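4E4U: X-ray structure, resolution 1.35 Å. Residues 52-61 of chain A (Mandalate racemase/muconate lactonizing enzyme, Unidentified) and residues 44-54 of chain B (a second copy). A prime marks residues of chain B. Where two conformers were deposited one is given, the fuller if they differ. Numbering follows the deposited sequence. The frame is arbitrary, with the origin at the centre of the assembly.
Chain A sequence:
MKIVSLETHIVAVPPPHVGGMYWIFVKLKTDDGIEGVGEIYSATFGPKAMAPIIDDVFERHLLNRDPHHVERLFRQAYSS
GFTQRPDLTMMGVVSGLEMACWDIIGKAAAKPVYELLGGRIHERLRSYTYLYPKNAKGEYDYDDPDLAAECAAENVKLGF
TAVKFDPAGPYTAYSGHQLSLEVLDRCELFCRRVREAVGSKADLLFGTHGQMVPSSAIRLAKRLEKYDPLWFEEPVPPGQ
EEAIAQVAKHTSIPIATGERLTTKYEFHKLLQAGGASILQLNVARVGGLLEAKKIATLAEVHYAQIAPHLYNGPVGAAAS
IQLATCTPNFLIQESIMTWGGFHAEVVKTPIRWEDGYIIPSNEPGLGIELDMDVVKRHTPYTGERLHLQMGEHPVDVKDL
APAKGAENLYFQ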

ATOM      1  N   PRO A  52      42.094 -21.541  -5.869  1.00 14.55           N
ATOM      2  CA  PRO A  52      42.490 -20.426  -6.740  1.00 14.82           C
ATOM      3  C   PRO A  52      41.561 -19.209  -6.652  1.00 13.62           C
ATOM      4  O   PRO A  52      42.019 -18.092  -6.888  1.00 14.27           O
ATOM      5  CB  PRO A  52      42.458 -21.038  -8.148  1.00 16.49           C
ATOM      6  CG  PRO A  52      41.610 -22.250  -8.025  1.00 17.61           C
ATOM      7  CD  PRO A  52      41.830 -22.767  -6.643  1.00 16.00           C
ATOM      8  N   ILE A  53      40.291 -19.403  -6.305  1.00 12.56           N
ATOM      9  CA  ILE A  53      39.414 -18.256  -6.084  1.00 12.14           C
ATOM     10  C   ILE A  53      39.965 -17.381  -4.955  1.00 11.79           C
ATOM     11  O   ILE A  53      40.062 -16.149  -5.083  1.00 12.40           O
ATOM     12  CB  ILE A  53      37.992 -18.708  -5.711  1.00 12.31           C
ATOM     13  CG1 ILE A  53      37.272 -19.278  -6.937  1.00 13.05           C
ATOM     14  CG2 ILE A  53      37.189 -17.547  -5.142  1.00 13.21           C
ATOM     15  CD1 ILE A  53      35.949 -19.919  -6.601  1.00 13.91           C
ATOM     16  N   ILE A  54      40.338 -18.018  -3.849  1.00 12.23           N
ATOM     17  CA  ILE A  54      40.821 -17.282  -2.688  1.00 12.70           C
ATOM     18  C   ILE A  54      42.111 -16.531  -3.021  1.00 13.08           C
ATOM     19  O   ILE A  54      42.267 -15.358  -2.655  1.00 13.67           O
ATOM     20  CB  ILE A  54      41.024 -18.216  -1.489  1.00 13.03           C
ATOM     21  CG1 ILE A  54      39.672 -18.762  -1.018  1.00 13.51           C
ATOM     22  CG2 ILE A  54      41.723 -17.497  -0.348  1.00 14.35           C
ATOM     23  CD1 ILE A  54      39.787 -20.022  -0.177  1.00 14.28           C
ATOM     24  N   ASP A  55      43.019 -17.184  -3.742  1.00 13.59           N
ATOM     25  CA  ASP A  55      44.249 -16.525  -4.181  1.00 15.05           C
ATOM     26  C   ASP A  55      43.921 -15.279  -5.010  1.00 14.16           C
ATOM     27  O   ASP A  55      44.536 -14.225  -4.841  1.00 14.38           O
ATOM     28  CB  ASP A  55      45.112 -17.477  -5.018  1.00 17.43           C
ATOM     29  CG  ASP A  55      45.899 -18.461  -4.176  1.00 21.75           C
ATOM     30  OD1 ASP A  55      45.984 -18.279  -2.945  1.00 23.15           O
ATOM     31  OD2 ASP A  55      46.445 -19.417  -4.765  1.00 25.30           O
ATOM     32  N   ASP A  56      42.946 -15.405  -5.902  1.00 13.60           N
ATOM     33  CA  ASP A  56      42.587 -14.309  -6.787  1.00 13.67           C
ATOM     34  C   ASP A  56      42.046 -13.107  -6.013  1.00 12.77           C
ATOM     35  O   ASP A  56      42.464 -11.969  -6.240  1.00 13.75           O
ATOM     36  CB  ASP A  56      41.560 -14.787  -7.812  1.00 14.86           C
ATOM     37  CG  ASP A  56      41.304 -13.766  -8.897  1.00 16.72           C
ATOM     38  OD1 ASP A  56      42.168 -13.635  -9.792  1.00 18.72           O
ATOM     39  OD2 ASP A  56      40.245 -13.103  -8.864  1.00 17.49           O
ATOM     40  N   VAL A  57      41.122 -13.361  -5.092  1.00 11.65           N
ATOM     41  CA  VAL A  57      40.526 -12.285  -4.307  1.00 11.70           C
ATOM     42  C   VAL A  57      41.593 -11.604  -3.454  1.00 12.13           C
ATOM     43  O   VAL A  57      41.656 -10.380  -3.369  1.00 13.27           O
ATOM     44  CB  VAL A  57      39.399 -12.819  -3.406  1.00 11.65           C
ATOM     45  CG1 VAL A  57      38.827 -11.704  -2.530  1.00 12.16           C
ATOM     46  CG2 VAL A  57      38.296 -13.457  -4.255  1.00 12.53           C
ATOM     47  N   PHE A  58      42.430 -12.412  -2.815  1.00 12.22           N
ATOM     48  CA  PHE A  58      43.485 -11.880  -1.968  1.00 12.54           C
ATOM     49  C   PHE A  58      44.441 -10.983  -2.751  1.00 12.27           C
ATOM     50  O   PHE A  58      44.734  -9.852  -2.345  1.00 13.26           O
ATOM     51  CB  PHE A  58      44.263 -13.015  -1.309  1.00 13.46           C
ATOM     52  CG  PHE A  58      45.459 -12.546  -0.545  1.00 13.85           C
ATOM     53  CD1 PHE A  58      45.301 -11.927   0.686  1.00 14.79           C
ATOM     54  CD2 PHE A  58      46.738 -12.704  -1.058  1.00 14.68           C
ATOM     55  CE1 PHE A  58      46.397 -11.472   1.395  1.00 15.97           C
ATOM     56  CE2 PHE A  58      47.844 -12.253  -0.351  1.00 15.42           C
ATOM     57  CZ  PHE A  58      47.673 -11.640   0.879  1.00 16.21           C
ATOM     58  N   GLU A  59      44.916 -11.478  -3.887  1.00 13.46           N
ATOM     59  CA  GLU A  59      45.867 -10.718  -4.688  1.00 15.32           C
ATOM     60  C   GLU A  59      45.286  -9.384  -5.158  1.00 14.49           C
ATOM     61  O   GLU A  59      45.958  -8.355  -5.082  1.00 14.86           O
ATOM     62  CB  GLU A  59      46.332 -11.548  -5.887  1.00 18.58           C
ATOM     63  CG  GLU A  59      47.213 -12.722  -5.507  1.00 23.26           C
ATOM     64  CD  GLU A  59      47.358 -13.733  -6.630  1.00 28.29           C
ATOM     65  OE1 GLU A  59      46.788 -13.506  -7.719  1.00 30.22           O
ATOM     66  OE2 GLU A  59      48.034 -14.760  -6.414  1.00 30.68           O
ATOM     67  N   ARG A  60      44.040  -9.398  -5.625  1.00 13.55           N
ATOM     68  CA  ARG A  60      43.440  -8.193  -6.188  1.00 14.19           C
ATOM     69  C   ARG A  60      43.013  -7.189  -5.136  1.00 14.12           C
ATOM     70  O   ARG A  60      43.120  -5.986  -5.360  1.00 14.83           O
ATOM     71  CB  ARG A  60      42.227  -8.535  -7.068  1.00 14.42           C
ATOM     72  CG  ARG A  60      42.574  -9.337  -8.291  1.00 15.50           C
ATOM     73  CD  ARG A  60      41.334  -9.681  -9.102  1.00 16.21           C
ATOM     74  NE  ARG A  60      41.681 -10.744 -10.030  1.00 17.38           N
ATOM     75  CZ  ARG A  60      42.328 -10.552 -11.172  1.00 17.83           C
ATOM     76  NH1 ARG A  60      42.658  -9.322 -11.558  1.00 17.07           N
ATOM     77  NH2 ARG A  60      42.631 -11.590 -11.937  1.00 19.14           N
ATOM     78  N   HIS A  61      42.520  -7.673  -3.997  1.00 13.08           N
ATOM     79  CA  HIS A  61      41.758  -6.804  -3.104  1.00 12.92           C
ATOM     80  C   HIS A  61      42.312  -6.647  -1.689  1.00 13.02           C
ATOM     81  O   HIS A  61      41.792  -5.835  -0.935  1.00 14.03           O
ATOM     82  CB  HIS A  61      40.287  -7.257  -3.040  1.00 13.03           C
ATOM     83  CG  HIS A  61      39.635  -7.367  -4.380  1.00 12.53           C
ATOM     84  ND1 HIS A  61      39.506  -6.304  -5.249  1.00 13.69           N
ATOM     85  CD2 HIS A  61      39.062  -8.434  -5.007  1.00 12.92           C
ATOM     86  CE1 HIS A  61      38.896  -6.699  -6.342  1.00 13.49           C
ATOM     87  NE2 HIS A  61      38.611  -7.983  -6.229  1.00 13.57           N
TER
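Chain B, residues 44-54: TFGPKAMAPII

What forms the apolar centre of the contact? Ile53, whose CA-to-CB bond points sideways while its end comes nearer chain B, meets three residues there. Its CG2 lies over one face of the Phe45′ ring, 3.8 Å from the ring centroid and 17° off the normal, a CH-pi contact. Its CG1 stands 4.0 Å from CB of Ala49′, and its CD1 is 3.6 Å from CD1 of Ile53′, its own counterpart. Val57 CG2 approaches the edge of the same ring, 3.6 Å from Phe45′ CE1.

How does the backbone of chain B run across chain A? Thr44′ and Phe45′ lie outside the helix; Thr44′ still has helix-like torsions (phi/psi -54/-44), whereas Phe45′ is extended at -120/152. Gly46′ occupies the N-cap position, right before the helix that begins at Pro47′. This helix runs nearly antiparallel to helix 52-61, with a signed crossing angle of -160° and an axis separation of 8.5 Å at closest approach. Ala49′ points toward chain A, and its small side chain lets the backbones come close: its CA is 5.0 Å from CA of Ile53. Further along, Pro52 CG meets Pro52′ CG at 3.5 Å.

What holds the start of the chain B helix in place? The amide N of Gly46′ donates a nearly straight hydrogen bond to OD2 of Asp56, 3.0 Å away. A side chain on Gly46′ would have no room: an ideal CB would clash with Arg60 NH2 and Asp56 OD1.

How is the polar edge completed? Arg60 makes a salt bridge to Asp56 within chain A, NE to OD1 at 2.9 Å, which steadies the carboxylate facing chain B. Water 1 donates to Asp56 OD2 (2.9 Å) and to Thr44′ O (3.0 Å), linking the chains beside the direct bond. Water 2 donates to Asp56 OD1 at 2.6 Å and accepts a weak bond from Ala49′ N at 2.9 Å.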

ATOM      1  N   THR B  44      33.736 -11.628 -11.523  1.00 11.30           N
ATOM      2  CA  THR B  44      33.978 -11.482 -10.090  1.00 11.83           C
ATOM      3  C   THR B  44      35.400 -11.940  -9.759  1.00 12.07           C
ATOM      4  O   THR B  44      36.117 -11.279  -8.992  1.00 12.11           O
ATOM      5  CB  THR B  44      32.978 -12.308  -9.280  1.00 12.41           C
ATOM      6  OG1 THR B  44      31.648 -11.971  -9.684  1.00 13.11           O
ATOM      7  CG2 THR B  44      33.131 -12.035  -7.794  1.00 13.61           C
ATOM      8  N   PHE B  45      35.785 -13.073 -10.354  1.00 12.09           N
ATOM      9  CA  PHE B  45      37.112 -13.664 -10.200  1.00 12.51           C
ATOM     10  C   PHE B  45      37.771 -13.737 -11.563  1.00 13.32           C
ATOM     11  O   PHE B  45      37.077 -13.846 -12.576  1.00 13.70           O
ATOM     12  CB  PHE B  45      37.024 -15.079  -9.617  1.00 11.97           C
ATOM     13  CG  PHE B  45      36.082 -15.191  -8.461  1.00 11.14           C
ATOM     14  CD1 PHE B  45      36.328 -14.497  -7.282  1.00 11.77           C
ATOM     15  CD2 PHE B  45      34.942 -15.978  -8.548  1.00 12.09           C
ATOM     16  CE1 PHE B  45      35.447 -14.589  -6.208  1.00 11.69           C
ATOM     17  CE2 PHE B  45      34.059 -16.068  -7.480  1.00 12.56           C
ATOM     18  CZ  PHE B  45      34.313 -15.373  -6.305  1.00 11.83           C
ATOM     19  N   GLY B  46      39.104 -13.698 -11.579  1.00 13.91           N
ATOM     20  CA  GLY B  46      39.875 -13.738 -12.811  1.00 14.87           C
ATOM     21  C   GLY B  46      39.901 -15.091 -13.498  1.00 15.07           C
ATOM     22  O   GLY B  46      39.463 -16.091 -12.934  1.00 15.17           O
ATOM     23  N   PRO B  47      40.398 -15.122 -14.736  0.54 16.30           N
ATOM     24  CA  PRO B  47      40.401 -16.339 -15.554  0.54 17.56           C
ATOM     25  C   PRO B  47      41.172 -17.523 -14.952  0.54 17.23           C
ATOM     26  O   PRO B  47      40.827 -18.663 -15.263  0.54 17.26           O
ATOM     27  CB  PRO B  47      41.028 -15.872 -16.877  0.54 18.79           C
ATOM     28  CG  PRO B  47      41.723 -14.569 -16.545  0.54 18.56           C
ATOM     29  CD  PRO B  47      40.868 -13.950 -15.491  0.54 17.49           C
ATOM     30  N   LYS B  48      42.174 -17.275 -14.109  1.00 17.34           N
ATOM     31  CA  LYS B  48      42.897 -18.365 -13.447  1.00 18.74           C
ATOM     32  C   LYS B  48      42.001 -19.125 -12.471  1.00 18.01           C
ATOM     33  O   LYS B  48      42.162 -20.328 -12.255  1.00 19.51           O
ATOM     34  CB  LYS B  48      44.122 -17.820 -12.717  1.00 22.00           C
ATOM     35  CG  LYS B  48      45.161 -18.857 -12.349  1.00 27.20           C
ATOM     36  CD  LYS B  48      46.541 -18.216 -12.269  1.00 30.20           C
ATOM     37  CE  LYS B  48      46.638 -17.023 -13.222  1.00 32.06           C
ATOM     38  NZ  LYS B  48      47.990 -16.848 -13.824  1.00 33.54           N
ATOM     39  N   ALA B  49      41.051 -18.423 -11.876  1.00 15.87           N
ATOM     40  CA  ALA B  49      40.072 -19.064 -11.014  1.00 15.16           C
ATOM     41  C   ALA B  49      38.915 -19.634 -11.831  1.00 14.13           C
ATOM     42  O   ALA B  49      38.354 -20.670 -11.476  1.00 14.37           O
ATOM     43  CB  ALA B  49      39.557 -18.080  -9.979  1.00 15.98           C
ATOM     44  N   MET B  50      38.554 -18.964 -12.925  1.00 13.89           N
ATOM     45  CA  MET B  50      37.402 -19.396 -13.713  1.00 13.50           C
ATOM     46  C   MET B  50      37.588 -20.783 -14.327  1.00 13.89           C
ATOM     47  O   MET B  50      36.637 -21.550 -14.406  1.00 14.42           O
ATOM     48  CB  MET B  50      37.053 -18.369 -14.794  1.00 13.72           C
ATOM     49  CG  MET B  50      36.445 -17.086 -14.232  1.00 14.11           C
ATOM     50  SD  MET B  50      34.922 -17.354 -13.309  1.00 14.23           S
ATOM     51  CE  MET B  50      33.803 -17.806 -14.629  1.00 15.84           C
ATOM     52  N   ALA B  51      38.802 -21.113 -14.752  1.00 15.00           N
ATOM     53  CA  ALA B  51      39.031 -22.421 -15.362  1.00 15.56           C
ATOM     54  C   ALA B  51      38.679 -23.602 -14.423  1.00 14.60           C
ATOM     55  O   ALA B  51      37.884 -24.465 -14.804  1.00 14.65           O
ATOM     56  CB  ALA B  51      40.452 -22.527 -15.938  1.00 16.55           C
ATOM     57  N   PRO B  52      39.221 -23.629 -13.185  1.00 14.55           N
ATOM     58  CA  PRO B  52      38.796 -24.728 -12.307  1.00 14.82           C
ATOM     59  C   PRO B  52      37.341 -24.620 -11.836  1.00 13.62           C
ATOM     60  O   PRO B  52      36.725 -25.650 -11.563  1.00 14.27           O
ATOM     61  CB  PRO B  52      39.764 -24.635 -11.118  1.00 16.49           C
ATOM     62  CG  PRO B  52      40.313 -23.257 -11.171  1.00 17.61           C
ATOM     63  CD  PRO B  52      40.362 -22.890 -12.616  1.00 16.00           C
ATOM     64  N   ILE B  53      36.786 -23.413 -11.756  1.00 12.56           N
ATOM     65  CA  ILE B  53      35.367 -23.284 -11.439  1.00 12.14           C
ATOM     66  C   ILE B  53      34.522 -23.997 -12.499  1.00 11.79           C
ATOM     67  O   ILE B  53      33.609 -24.774 -12.179  1.00 12.40           O
ATOM     68  CB  ILE B  53      34.943 -21.806 -11.379  1.00 12.31           C
ATOM     69  CG1 ILE B  53      35.493 -21.142 -10.114  1.00 13.05           C
ATOM     70  CG2 ILE B  53      33.427 -21.679 -11.404  1.00 13.21           C
ATOM     71  CD1 ILE B  53      35.281 -19.649 -10.089  1.00 13.91           C
ATOM     72  N   ILE B  54      34.835 -23.740 -13.765  1.00 12.23           N
ATOM     73  CA  ILE B  54      34.062 -24.316 -14.858  1.00 12.70           C
ATOM     74  C   ILE B  54      34.167 -25.841 -14.852  1.00 13.08           C
ATOM     75  O   ILE B  54      33.158 -26.540 -15.018  1.00 13.67           O
ATOM     76  CB  ILE B  54      34.507 -23.740 -16.209  1.00 13.03           C
ATOM     77  CG1 ILE B  54      34.158 -22.250 -16.282  1.00 13.51           C
ATOM     78  CG2 ILE B  54      33.855 -24.485 -17.361  1.00 14.35           C
ATOM     79  CD1 ILE B  54      34.949 -21.494 -17.335  1.00 14.28           C
TER
HETATM   80  O   HOH W   1      38.597 -11.313  -7.293  1.00 14.97           O
HETATM   81  O   HOH W   2      42.334 -15.944 -10.946  1.00 45.92           O
HETATM   82  O   HOH W   3      43.148 -14.679 -12.991  1.00 19.27           O